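Local coordinates for Low molecular weight phosphotyrosine protein phosphatase (Vibrio cholerae, PDB 6U1P) that probably removes phosphate from phosphotyrosine in proteins, as part of a tyrosine phosphoregulatory system that controls exopolysaccharide biosynthesis and biofilm formation, at the interface of chains A and B. Sequence-based numbering; all coordinates share one arbitrary frame. Chains: chain A/B, Low molecular weight phosphotyrosine protein phosphatase.

The interface of chains A and B. Residues chain A 25-26, 29, 65; chain B 142, 145-146, 149.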
# COMPACT_ATOMS: atom_id res chain seq x y z
N ILE A 25 -3.65 3.10 -19.27
CA ILE A 25 -5.04 3.03 -19.67
C ILE A 25 -5.28 3.90 -20.91
O ILE A 25 -5.94 3.48 -21.86
CB ILE A 25 -5.96 3.42 -18.51
CG1 ILE A 25 -6.00 2.30 -17.48
CG2 ILE A 25 -7.37 3.76 -19.06
CD1 ILE A 25 -6.68 2.66 -16.19
N LEU A 26 -4.71 5.10 -20.92
CA LEU A 26 -4.85 5.98 -22.08
C LEU A 26 -4.25 5.33 -23.32
O LEU A 26 -4.87 5.33 -24.39
CB LEU A 26 -4.18 7.32 -21.81
CG LEU A 26 -5.03 8.35 -21.09
CD1 LEU A 26 -4.19 9.59 -20.76
CD2 LEU A 26 -6.21 8.75 -21.96
N LYS A 29 -6.67 2.82 -24.77
CA LYS A 29 -7.83 3.38 -25.45
C LYS A 29 -7.45 4.10 -26.73
O LYS A 29 -8.22 4.09 -27.70
CB LYS A 29 -8.57 4.33 -24.50
CG LYS A 29 -8.93 3.64 -23.19
CD LYS A 29 -10.40 3.74 -22.89
CE LYS A 29 -10.88 2.64 -21.93
NZ LYS A 29 -10.49 1.25 -22.29
N TYR A 65 -6.03 -4.87 -18.15
CA TYR A 65 -5.03 -4.12 -18.89
C TYR A 65 -3.68 -4.81 -18.78
O TYR A 65 -3.34 -5.36 -17.73
CB TYR A 65 -4.90 -2.68 -18.38
CG TYR A 65 -6.13 -1.86 -18.63
CD1 TYR A 65 -7.12 -1.75 -17.66
CD2 TYR A 65 -6.31 -1.20 -19.83
CE1 TYR A 65 -8.26 -1.01 -17.88
CE2 TYR A 65 -7.42 -0.45 -20.06
CZ TYR A 65 -8.41 -0.36 -19.09
OH TYR A 65 -9.54 0.39 -19.32
N GLU B 142 -10.02 5.15 -15.36
CA GLU B 142 -10.60 4.67 -16.60
C GLU B 142 -11.70 5.60 -17.07
O GLU B 142 -11.71 6.05 -18.23
CB GLU B 142 -11.13 3.26 -16.40
CG GLU B 142 -11.50 2.52 -17.66
CD GLU B 142 -11.97 1.11 -17.36
OE1 GLU B 142 -12.83 0.96 -16.45
OE2 GLU B 142 -11.49 0.15 -18.00
N ALA B 145 -10.11 8.67 -18.39
CA ALA B 145 -9.41 8.46 -19.66
C ALA B 145 -10.39 8.48 -20.84
O ALA B 145 -10.12 9.13 -21.86
CB ALA B 145 -8.63 7.14 -19.62
N VAL B 146 -11.54 7.79 -20.71
CA VAL B 146 -12.50 7.71 -21.81
C VAL B 146 -12.98 9.11 -22.19
O VAL B 146 -13.13 9.43 -23.38
CB VAL B 146 -13.69 6.79 -21.44
CG1 VAL B 146 -14.85 7.00 -22.43
CG2 VAL B 146 -13.26 5.34 -21.45
N VAL B 149 -10.24 10.99 -24.12
CA VAL B 149 -10.11 10.51 -25.48
C VAL B 149 -11.24 11.06 -26.34
O VAL B 149 -11.03 11.41 -27.51
CB VAL B 149 -10.04 8.97 -25.51
CG1 VAL B 149 -10.27 8.45 -26.89
CG2 VAL B 149 -8.66 8.50 -24.99
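B:Ala145 presents its methyl group to two neighbouring side chains of chain A, with CB 3.7 Å from CG2 of A:Ile25 and equally near CD2 of A:Leu26. The small side chain probably allows helix 126-152 of chain B to approach helix 18-32 of chain A closely. In A:Ile25 the CG2 branch points away from the backbone N and faces the partner helix, while CG1 turns back into its own subunit and covers one face of the A:Tyr65 ring, 3.8 Å above its centre. One turn further along the chain B helix, CG2 of B:Val149 lies 3.9 Å from CD2 of A:Leu26; these two side chains run past each other in opposite directions.

The aliphatic part of A:Lys29 extends the apolar contact. Its CD and CE methylenes pass obliquely over CG2 of B:Val146, with CD at 3.6 Å. Bends at chi2 (-126°) and again at chi4 fold the chain back toward A:Tyr65, where NZ donates a hydrogen bond of 3.2 Å to the phenol OH.

The polar contact comes from B:Glu142. With CG anti to the backbone N (chi1 -168°) and the chain extended beyond it, the carboxylate is carried out to A:Tyr65, where OE2 meets the hydroxyl edge in the ring plane, the carboxylate itself turned 59° from the ring. The modelled separation from OH is too short to be reliable. A:Lys29 NZ lies 4.5 Å from OE2, not in contact, and if charged might favour a carboxylate here.

The patch centre is about 11 Å from A:Arg18, a predicted active-site residue. Repeated by two-fold symmetry, the contact packs each chain's long C-terminal helix on the body of the other, a reciprocal helix exchange that probably helps hold the dimer together.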